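Methyltransferase FkbM (Methylobacillus flagellatus KT, PDB 2PY6) probably transfers methyl groups, as expected of an FkbM-family methyltransferase, although its substrate is not established. Local coordinates at residues I79-D84 with E91-L96; R43-R48 with D111-A116; D84-S89 with L96-T101. All coordinates share one frame; numbering follows the deposited sequence. Where two conformers were deposited one is given.

Interaction 1 of 3, residues I79-D84 with E91-L96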
loop_
_atom_site.group_PDB
_atom_site.type_symbol
_atom_site.label_atom_id
_atom_site.label_comp_id
_atom_site.label_asym_id
_atom_site.label_seq_id
_atom_site.Cartn_x
_atom_site.Cartn_y
_atom_site.Cartn_z
ATOM N N ILE A 79 -16.132 -27.420 -4.580
ATOM C CA ILE A 79 -15.324 -27.554 -5.794
ATOM C C ILE A 79 -14.309 -26.449 -6.110
ATOM O O ILE A 79 -13.358 -26.691 -6.853
ATOM C CB ILE A 79 -16.227 -27.770 -7.033
ATOM C CG1 ILE A 79 -17.037 -26.539 -7.371
ATOM C CG2 ILE A 79 -17.181 -28.973 -6.801
ATOM C CD1 ILE A 79 -17.708 -26.633 -8.695
ATOM N N ALA A 80 -14.472 -25.251 -5.560
ATOM C CA ALA A 80 -13.561 -24.156 -5.917
ATOM C C ALA A 80 -13.821 -22.968 -5.072
ATOM O O ALA A 80 -14.840 -22.915 -4.380
ATOM C CB ALA A 80 -13.772 -23.769 -7.399
ATOM N N ALA A 81 -12.893 -22.014 -5.146
ATOM C CA ALA A 81 -13.030 -20.714 -4.506
ATOM C C ALA A 81 -12.736 -19.698 -5.587
ATOM O O ALA A 81 -11.837 -19.903 -6.405
ATOM C CB ALA A 81 -12.087 -20.544 -3.318
ATOM N N VAL A 82 -13.512 -18.617 -5.575
ATOM C CA VAL A 82 -13.400 -17.558 -6.530
ATOM C C VAL A 82 -12.609 -16.418 -5.964
ATOM O O VAL A 82 -12.892 -15.915 -4.876
ATOM C CB VAL A 82 -14.799 -17.039 -6.974
ATOM C CG1 VAL A 82 -14.665 -15.864 -7.873
ATOM C CG2 VAL A 82 -15.549 -18.137 -7.675
ATOM N N ASP A 83 -11.602 -16.013 -6.716
ATOM C CA ASP A 83 -10.796 -14.837 -6.366
ATOM C C ASP A 83 -10.065 -14.362 -7.644
ATOM O O ASP A 83 -9.082 -14.974 -8.101
ATOM C CB ASP A 83 -9.812 -15.119 -5.218
ATOM C CG ASP A 83 -9.165 -13.829 -4.646
ATOM O OD1 ASP A 83 -9.012 -12.805 -5.374
ATOM O OD2 ASP A 83 -8.807 -13.844 -3.440
ATOM N N ASP A 84 -10.583 -13.277 -8.212
ATOM C CA ASP A 84 -10.046 -12.666 -9.444
ATOM C C ASP A 84 -8.624 -12.105 -9.305
ATOM O O ASP A 84 -7.963 -11.876 -10.310
ATOM C CB ASP A 84 -10.967 -11.532 -9.943
ATOM C CG ASP A 84 -12.304 -12.039 -10.464
ATOM O OD1 ASP A 84 -12.309 -13.042 -11.201
ATOM O OD2 ASP A 84 -13.351 -11.417 -10.163
ATOM N N GLU A 91 -1.926 -21.348 -6.371
ATOM C CA GLU A 91 -2.225 -21.624 -4.973
ATOM C C GLU A 91 -3.642 -22.168 -4.851
ATOM O O GLU A 91 -4.528 -21.841 -5.659
ATOM C CB GLU A 91 -2.082 -20.354 -4.099
ATOM C CG GLU A 91 -0.635 -19.856 -3.999
ATOM C CD GLU A 91 -0.490 -18.513 -3.294
ATOM O OE1 GLU A 91 -1.465 -17.992 -2.728
ATOM O OE2 GLU A 91 0.620 -17.975 -3.320
ATOM N N LEU A 92 -3.808 -23.029 -3.847
ATOM C CA LEU A 92 -5.083 -23.655 -3.522
ATOM C C LEU A 92 -5.657 -22.947 -2.296
ATOM O O LEU A 92 -4.919 -22.348 -1.515
ATOM C CB LEU A 92 -4.889 -25.157 -3.259
ATOM C CG LEU A 92 -4.297 -25.973 -4.426
ATOM C CD1 LEU A 92 -4.125 -27.425 -4.020
ATOM C CD2 LEU A 92 -5.122 -25.891 -5.711
ATOM N N TYR A 93 -6.975 -22.972 -2.156
ATOM C CA TYR A 93 -7.623 -22.397 -0.988
ATOM C C TYR A 93 -8.243 -23.573 -0.220
ATOM O O TYR A 93 -9.291 -24.077 -0.601
ATOM C CB TYR A 93 -8.661 -21.370 -1.410
ATOM C CG TYR A 93 -9.329 -20.669 -0.241
ATOM C CD1 TYR A 93 -8.645 -19.732 0.512
ATOM C CD2 TYR A 93 -10.645 -20.952 0.110
ATOM C CE1 TYR A 93 -9.257 -19.079 1.585
ATOM C CE2 TYR A 93 -11.263 -20.302 1.185
ATOM C CZ TYR A 93 -10.568 -19.363 1.911
ATOM O OH TYR A 93 -11.178 -18.725 2.994
ATOM N N TYR A 94 -7.567 -24.011 0.844
ATOM C CA TYR A 94 -7.958 -25.214 1.619
ATOM C C TYR A 94 -8.113 -26.401 0.664
ATOM O O TYR A 94 -9.127 -27.099 0.679
ATOM C CB TYR A 94 -9.208 -24.975 2.494
ATOM C CG TYR A 94 -8.923 -23.962 3.578
ATOM C CD1 TYR A 94 -8.208 -24.324 4.730
ATOM C CD2 TYR A 94 -9.305 -22.636 3.435
ATOM C CE1 TYR A 94 -7.905 -23.376 5.720
ATOM C CE2 TYR A 94 -9.019 -21.688 4.422
ATOM C CZ TYR A 94 -8.317 -22.057 5.550
ATOM O OH TYR A 94 -8.018 -21.109 6.497
ATOM N N GLY A 95 -7.108 -26.582 -0.198
ATOM C CA GLY A 95 -7.105 -27.647 -1.189
ATOM C C GLY A 95 -7.944 -27.383 -2.419
ATOM O O GLY A 95 -7.943 -28.183 -3.346
ATOM N N LEU A 96 -8.662 -26.264 -2.456
ATOM C CA LEU A 96 -9.529 -25.968 -3.586
ATOM C C LEU A 96 -8.840 -25.135 -4.686
ATOM O O LEU A 96 -8.076 -24.227 -4.395
ATOM C CB LEU A 96 -10.755 -25.175 -3.117
ATOM C CG LEU A 96 -11.653 -25.673 -1.980
ATOM C CD1 LEU A 96 -12.580 -24.522 -1.517
ATOM C CD2 LEU A 96 -12.420 -26.902 -2.372
#

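Interaction 2 of 3, residues R43-R48 with D111-A116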
loop_
_atom_site.group_PDB
_atom_site.type_symbol
_atom_site.label_atom_id
_atom_site.label_comp_id
_atom_site.label_asym_id
_atom_site.label_seq_id
_atom_site.Cartn_x
_atom_site.Cartn_y
_atom_site.Cartn_z
ATOM N N ARG A 43 -32.781 -24.334 -0.895
ATOM C CA ARG A 43 -33.482 -25.434 -0.225
ATOM C C ARG A 43 -33.842 -26.533 -1.200
ATOM O O ARG A 43 -33.722 -27.714 -0.868
ATOM C CB ARG A 43 -34.768 -24.957 0.438
ATOM C CG ARG A 43 -34.540 -24.031 1.579
ATOM C CD ARG A 43 -35.783 -23.503 2.163
ATOM N NE ARG A 43 -36.567 -24.556 2.770
ATOM C CZ ARG A 43 -37.516 -24.351 3.679
ATOM N NH1 ARG A 43 -37.767 -23.148 4.131
ATOM N NH2 ARG A 43 -38.203 -25.377 4.158
ATOM N N GLU A 44 -34.310 -26.150 -2.388
ATOM C CA GLU A 44 -34.702 -27.156 -3.378
ATOM C C GLU A 44 -33.502 -27.938 -3.914
ATOM O O GLU A 44 -33.631 -29.114 -4.198
ATOM C CB GLU A 44 -35.603 -26.597 -4.486
ATOM C CG GLU A 44 -34.965 -25.896 -5.662
ATOM C CD GLU A 44 -35.991 -25.613 -6.770
ATOM O OE1 GLU A 44 -37.131 -25.191 -6.433
ATOM O OE2 GLU A 44 -35.661 -25.831 -7.964
ATOM N N VAL A 45 -32.339 -27.307 -4.034
ATOM C CA VAL A 45 -31.136 -28.052 -4.427
ATOM C C VAL A 45 -30.748 -29.043 -3.311
ATOM O O VAL A 45 -30.571 -30.260 -3.574
ATOM C CB VAL A 45 -29.939 -27.139 -4.765
ATOM C CG1 VAL A 45 -28.692 -27.974 -5.027
ATOM C CG2 VAL A 45 -30.229 -26.292 -5.988
ATOM N N ILE A 46 -30.639 -28.533 -2.077
ATOM C CA ILE A 46 -30.268 -29.364 -0.922
ATOM C C ILE A 46 -31.246 -30.549 -0.771
ATOM O O ILE A 46 -30.800 -31.671 -0.538
ATOM C CB ILE A 46 -30.110 -28.540 0.398
ATOM C CG1 ILE A 46 -28.906 -27.601 0.297
ATOM C CG2 ILE A 46 -29.890 -29.451 1.607
ATOM C CD1 ILE A 46 -28.795 -26.592 1.448
ATOM N N ALA A 47 -32.557 -30.302 -0.950
ATOM C CA ALA A 47 -33.568 -31.350 -0.900
ATOM C C ALA A 47 -33.358 -32.392 -1.992
ATOM O O ALA A 47 -33.584 -33.571 -1.780
ATOM C CB ALA A 47 -34.957 -30.754 -1.061
ATOM N N ARG A 48 -32.953 -31.935 -3.167
ATOM C CA ARG A 48 -32.760 -32.797 -4.315
ATOM C C ARG A 48 -31.466 -33.593 -4.213
ATOM O O ARG A 48 -31.466 -34.796 -4.508
ATOM C CB ARG A 48 -32.667 -31.927 -5.574
ATOM C CG ARG A 48 -33.035 -32.579 -6.859
ATOM C CD ARG A 48 -32.345 -31.917 -8.061
ATOM N NE ARG A 48 -32.174 -30.459 -7.984
ATOM C CZ ARG A 48 -33.084 -29.537 -8.309
ATOM N NH1 ARG A 48 -34.312 -29.860 -8.687
ATOM N NH2 ARG A 48 -32.763 -28.247 -8.200
ATOM N N ASP A 111 -24.491 -26.204 -14.253
ATOM C CA ASP A 111 -24.729 -27.114 -13.116
ATOM C C ASP A 111 -25.867 -26.550 -12.265
ATOM O O ASP A 111 -25.775 -25.444 -11.698
ATOM C CB ASP A 111 -23.456 -27.302 -12.294
ATOM C CG ASP A 111 -23.598 -28.340 -11.187
ATOM O OD1 ASP A 111 -24.710 -28.867 -10.955
ATOM O OD2 ASP A 111 -22.559 -28.625 -10.545
ATOM N N ARG A 112 -26.886 -27.383 -12.102
ATOM C CA ARG A 112 -28.200 -26.980 -11.557
ATOM C C ARG A 112 -28.501 -26.333 -10.178
ATOM O O ARG A 112 -28.998 -25.194 -10.233
ATOM C CB ARG A 112 -29.256 -28.073 -11.890
ATOM C CG ARG A 112 -30.662 -27.793 -11.345
ATOM C CD ARG A 112 -31.669 -28.786 -11.892
ATOM N NE ARG A 112 -31.800 -28.673 -13.350
ATOM C CZ ARG A 112 -32.510 -27.737 -13.992
ATOM N NH1 ARG A 112 -33.156 -26.781 -13.330
ATOM N NH2 ARG A 112 -32.567 -27.730 -15.321
ATOM N N ASP A 113 -28.215 -26.823 -8.961
ATOM C CA ASP A 113 -27.417 -27.970 -8.424
ATOM C C ASP A 113 -26.067 -27.487 -7.805
ATOM O O ASP A 113 -25.501 -28.167 -6.903
ATOM C CB ASP A 113 -27.331 -29.241 -9.260
ATOM C CG ASP A 113 -28.544 -30.179 -9.029
ATOM O OD1 ASP A 113 -29.637 -29.684 -8.627
ATOM O OD2 ASP A 113 -28.391 -31.403 -9.260
ATOM N N LEU A 114 -25.573 -26.343 -8.300
ATOM C CA LEU A 114 -24.348 -25.703 -7.806
ATOM C C LEU A 114 -24.774 -24.468 -7.014
ATOM O O LEU A 114 -25.459 -23.585 -7.553
ATOM C CB LEU A 114 -23.423 -25.269 -8.950
ATOM C CG LEU A 114 -22.101 -24.590 -8.532
ATOM C CD1 LEU A 114 -21.190 -25.553 -7.770
ATOM C CD2 LEU A 114 -21.386 -24.014 -9.743
ATOM N N VAL A 115 -24.366 -24.422 -5.744
ATOM C CA VAL A 115 -24.680 -23.313 -4.847
ATOM C C VAL A 115 -23.400 -22.487 -4.607
ATOM O O VAL A 115 -22.288 -23.029 -4.611
ATOM C CB VAL A 115 -25.234 -23.857 -3.543
ATOM C CG1 VAL A 115 -25.583 -22.745 -2.583
ATOM C CG2 VAL A 115 -26.486 -24.730 -3.829
ATOM N N ALA A 116 -23.553 -21.177 -4.411
ATOM C CA ALA A 116 -22.418 -20.327 -4.089
ATOM C C ALA A 116 -22.505 -19.820 -2.635
ATOM O O ALA A 116 -23.537 -19.326 -2.181
ATOM C CB ALA A 116 -22.315 -19.177 -5.067
#

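Interaction 3 of 3, residues D84-S89 with L96-T101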
loop_
_atom_site.group_PDB
_atom_site.type_symbol
_atom_site.label_atom_id
_atom_site.label_comp_id
_atom_site.label_asym_id
_atom_site.label_seq_id
_atom_site.Cartn_x
_atom_site.Cartn_y
_atom_site.Cartn_z
ATOM N N ASP A 84 -10.583 -13.277 -8.212
ATOM C CA ASP A 84 -10.046 -12.666 -9.444
ATOM C C ASP A 84 -8.624 -12.105 -9.305
ATOM O O ASP A 84 -7.963 -11.876 -10.310
ATOM C CB ASP A 84 -10.967 -11.532 -9.943
ATOM C CG ASP A 84 -12.304 -12.039 -10.464
ATOM O OD1 ASP A 84 -12.309 -13.042 -11.201
ATOM O OD2 ASP A 84 -13.351 -11.417 -10.163
ATOM N N PHE A 85 -8.177 -11.888 -8.071
ATOM C CA PHE A 85 -6.858 -11.354 -7.787
ATOM C C PHE A 85 -5.845 -12.448 -7.521
ATOM O O PHE A 85 -4.691 -12.146 -7.318
ATOM C CB PHE A 85 -6.954 -10.434 -6.574
ATOM C CG PHE A 85 -8.056 -9.403 -6.699
ATOM C CD1 PHE A 85 -7.841 -8.274 -7.435
ATOM C CD2 PHE A 85 -9.291 -9.579 -6.098
ATOM C CE1 PHE A 85 -8.790 -7.312 -7.589
ATOM C CE2 PHE A 85 -10.280 -8.625 -6.248
ATOM C CZ PHE A 85 -10.020 -7.476 -6.997
ATOM N N ARG A 86 -6.281 -13.710 -7.515
ATOM C CA ARG A 86 -5.392 -14.849 -7.221
ATOM C C ARG A 86 -5.493 -16.078 -8.147
ATOM O O ARG A 86 -4.722 -17.029 -7.981
ATOM C CB ARG A 86 -5.694 -15.358 -5.795
ATOM C CG ARG A 86 -5.347 -14.403 -4.698
ATOM C CD ARG A 86 -5.708 -14.996 -3.333
ATOM N NE ARG A 86 -4.881 -16.136 -2.991
ATOM C CZ ARG A 86 -5.051 -16.911 -1.928
ATOM N NH1 ARG A 86 -6.040 -16.714 -1.083
ATOM N NH2 ARG A 86 -4.230 -17.914 -1.737
ATOM N N TYR A 87 -6.397 -16.070 -9.120
ATOM C CA TYR A 87 -6.656 -17.308 -9.877
ATOM C C TYR A 87 -5.578 -17.822 -10.803
ATOM O O TYR A 87 -5.742 -18.910 -11.342
ATOM C CB TYR A 87 -7.999 -17.256 -10.596
ATOM C CG TYR A 87 -8.079 -16.483 -11.874
ATOM C CD1 TYR A 87 -8.260 -15.112 -11.867
ATOM C CD2 TYR A 87 -8.096 -17.141 -13.098
ATOM C CE1 TYR A 87 -8.390 -14.413 -13.023
ATOM C CE2 TYR A 87 -8.233 -16.446 -14.261
ATOM C CZ TYR A 87 -8.388 -15.071 -14.215
ATOM O OH TYR A 87 -8.530 -14.356 -15.365
ATOM N N HIS A 88 -4.497 -17.055 -10.989
ATOM C CA HIS A 88 -3.347 -17.476 -11.777
ATOM C C HIS A 88 -2.144 -17.872 -10.923
ATOM O O HIS A 88 -1.133 -18.323 -11.457
ATOM C CB HIS A 88 -2.908 -16.355 -12.751
ATOM C CG HIS A 88 -3.883 -16.106 -13.851
ATOM N ND1 HIS A 88 -4.569 -14.919 -13.989
ATOM C CD2 HIS A 88 -4.301 -16.913 -14.856
ATOM C CE1 HIS A 88 -5.361 -15.004 -15.041
ATOM N NE2 HIS A 88 -5.218 -16.203 -15.583
ATOM N N SER A 89 -2.247 -17.735 -9.603
ATOM C CA SER A 89 -1.112 -18.032 -8.726
ATOM C C SER A 89 -0.707 -19.499 -8.628
ATOM O O SER A 89 0.416 -19.785 -8.284
ATOM C CB SER A 89 -1.383 -17.508 -7.330
ATOM O OG SER A 89 -2.496 -18.167 -6.732
ATOM N N LEU A 96 -8.662 -26.264 -2.456
ATOM C CA LEU A 96 -9.529 -25.968 -3.586
ATOM C C LEU A 96 -8.840 -25.135 -4.686
ATOM O O LEU A 96 -8.076 -24.227 -4.395
ATOM C CB LEU A 96 -10.755 -25.175 -3.117
ATOM C CG LEU A 96 -11.653 -25.673 -1.980
ATOM C CD1 LEU A 96 -12.580 -24.522 -1.517
ATOM C CD2 LEU A 96 -12.420 -26.902 -2.372
ATOM N N PRO A 97 -9.170 -25.399 -5.957
ATOM C CA PRO A 97 -8.635 -24.503 -6.975
ATOM C C PRO A 97 -9.212 -23.088 -6.815
ATOM O O PRO A 97 -10.332 -22.935 -6.316
ATOM C CB PRO A 97 -9.072 -25.155 -8.294
ATOM C CG PRO A 97 -10.153 -26.103 -7.945
ATOM C CD PRO A 97 -9.953 -26.508 -6.526
ATOM N N ILE A 98 -8.420 -22.074 -7.168
ATOM C CA ILE A 98 -8.866 -20.683 -7.128
ATOM C C ILE A 98 -9.181 -20.309 -8.573
ATOM O O ILE A 98 -8.336 -20.420 -9.443
ATOM C CB ILE A 98 -7.829 -19.735 -6.472
ATOM C CG1 ILE A 98 -7.552 -20.200 -5.032
ATOM C CG2 ILE A 98 -8.331 -18.253 -6.457
ATOM C CD1 ILE A 98 -6.616 -19.334 -4.287
ATOM N N ILE A 99 -10.423 -19.890 -8.811
ATOM C CA ILE A 99 -10.929 -19.551 -10.142
ATOM C C ILE A 99 -11.395 -18.095 -10.230
ATOM O O ILE A 99 -11.518 -17.410 -9.224
ATOM C CB ILE A 99 -12.077 -20.495 -10.557
ATOM C CG1 ILE A 99 -13.304 -20.332 -9.657
ATOM C CG2 ILE A 99 -11.566 -21.977 -10.606
ATOM C CD1 ILE A 99 -14.524 -21.134 -10.105
ATOM N N SER A 100 -11.579 -17.618 -11.454
ATOM C CA SER A 100 -12.058 -16.267 -11.698
ATOM C C SER A 100 -13.580 -16.233 -11.567
ATOM O O SER A 100 -14.244 -17.266 -11.621
ATOM C CB SER A 100 -11.667 -15.814 -13.123
ATOM O OG SER A 100 -12.437 -16.504 -14.108
ATOM N N THR A 101 -14.145 -15.052 -11.406
ATOM C CA THR A 101 -15.580 -14.932 -11.341
ATOM C C THR A 101 -16.213 -15.368 -12.657
ATOM O O THR A 101 -17.303 -15.956 -12.637
ATOM C CB THR A 101 -16.032 -13.494 -11.043
ATOM O OG1 THR A 101 -15.349 -13.005 -9.885
ATOM C CG2 THR A 101 -17.550 -13.437 -10.819
#

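Interaction 1 of 3, residues I79-D84 with E91-L96
Leu96 packs on the backbone around Ala80 through CB and its two methyls. Its CB sits beside the peptide, 4.1 Å from Ala80 CA, and chi1 (-53°) sets CG anti to the carbonyl carbon of Leu96. Beyond CG the methyls separate, CD1 toward the Ala80 carbonyl, 4.0 Å from Ala80 O, and CD2 toward Ala80 N, 4.1 Å from it. Ala80 itself directs CB away from Leu96, so the leucine packs on main-chain atoms there.

Ala81 presents the one methyl of this strand that points at the other segment. Its CB touches the Tyr93 ring at CD2, 3.7 Å away, approaching obliquely to the ring, and is 4.4 Å from Leu96 CD1. Tyr93 and Leu96 therefore meet the same alanine as two neighbouring partners. Tyr94 follows Tyr93 directly and places its own CD2 over the centre of the Tyr93 ring, 3.7 Å above the plane.

Tyr93 and Leu96 are the first and last residues of a type I' turn, closed by Leu96 N to Tyr93 O at 2.9 Å and Tyr93 N to Leu96 O at 2.8 Å. This is a tight hairpin turn linking strand 92-93 to strand 96-99, with Tyr94 and Gly95 both at positive phi. Strand 96-99 makes the main-chain bonds to Ala81, through Pro97 and Ile99, while Met68 of helix 64-68 also packs on Leu96.

No hydrogen bond joins 79-84 to 91-96. Every approach is between carbon groups, or of leucine carbons to the peptide backbone, which implies that the direct contact is apolar; the hydrogen bonds that hold the hairpin here are those of the turn and of strand 96-99 with Ala81.

Interaction 2 of 3, residues R43-R48 with D111-A116
Arg48 and Asp113 carry the polar part of the contact. Arg48 NE donates to the syn lone pair of Asp113 OD1 at 2.7 Å in a salt bridge, with a bent N-H...O angle of 131°; the Arg48 chain bends at chi3 (-36°), the torsion that places NE, and the acceptor lies tilted out of the guanidinium plane. Asp113 OD2 has a second arginine, Arg49, so the carboxylate links two consecutive residues at the end of helix 40-49. Glu44 OE2 extends the network by a long salt bridge to Arg48 NH2.

The guanidinium is also covered on both faces. Arg112 CD sits over the centre of the Arg48 guanidinium, 3.9 Å above its plane, and Glu44 O lies over the opposite face. The two guanidinium planes are 74° apart, and it is the aliphatic part of Arg112 that touches.

The apolar part rests on Val45. Its CG1 approaches Asp113 CA at 3.6 Å and Val115 CG2 at 4.1 Å, while CG2 faces Asp113 N, part of a cis peptide bond, at 3.6 Å.

Helix 40-49 thus packs on the loop leading into strand 114-118 and on Val115 of that strand, which pairs with strand 54-58 on one side and 140-142 on the other.

Interaction 3 of 3, residues D84-S89 with L96-T101
Tyr87 and Arg86 both turn a flat face to 96-101. Ser100 CB stands almost exactly over the middle of the Tyr87 ring, 3.4 Å from its centroid and 7° off the normal, a CH-pi contact. His88 ND1 covers the opposite face, and Asp84 C lies in plane at the edge. The Arg86 guanidinium receives Ile98 CD1 over its centre, 3.6 Å above the plane, while its NH2 forms a salt bridge with Glu91.

Tyr87 CG stands between its backbone N and carbonyl carbon (chi1 79°), a placement that leaves it 3.7 Å from Ser100 N. Tyr87 CB lies 3.4 Å from Ile98 O. Ile98 CG2 packs on the Tyr87 backbone and CB, 3.9 Å from Tyr87 CA, whereas its other branch ends in the CD1 that meets the guanidinium.

Asp84 supplies the hydrogen bonds. Its OD1 accepts from Thr101 N at 2.7 Å, nearly straight at 168°, and its OD2 accepts from Thr101 OG1 at 2.6 Å. Both donors come on the syn side but tilted from the carboxylate plane. One carboxylate thereby grips the backbone and side chain of the first residue of helix 101-109, next to Ser100, whose OG caps the helix at Arg103 N and also bonds Asp102 of the second subunit.

Asp84 OD1 also bonds Tyr87 OH of the second subunit, and the reverse pair occurs too. The buried carboxylate is thus shared between a helix start and a subunit interface; its several donors, with the helix N-terminus, would be expected to favour the ionised form.

How the interactions relate
All three contacts reach the same mixed sheet, whose order runs 92-93, 96-99, 77-82, 54-58, 114-118, 140-142. Interactions 1 and 3 lie toward one end, their centres about 6 Å apart, and share Asp84 and Leu96; Ala81 O to Ile99 N at 2.8 Å and Asp83 N to Ile99 O at 2.9 Å are probable hydrogen bonds between 79-84 and 96-101, where strands 77-82 and 96-99 run parallel. Interaction 2 is farther across, about 20 Å from interaction 1 and 23 Å from interaction 3 between centres. Its touch with interaction 1, Ile79 CD1 to Leu114 CD1 at 3.8 Å, is tentative, resting on one of two Leu114 conformers. Interactions 1 and 3 also reach the third subunit, whereas no other chain of the assembly touches interaction 2.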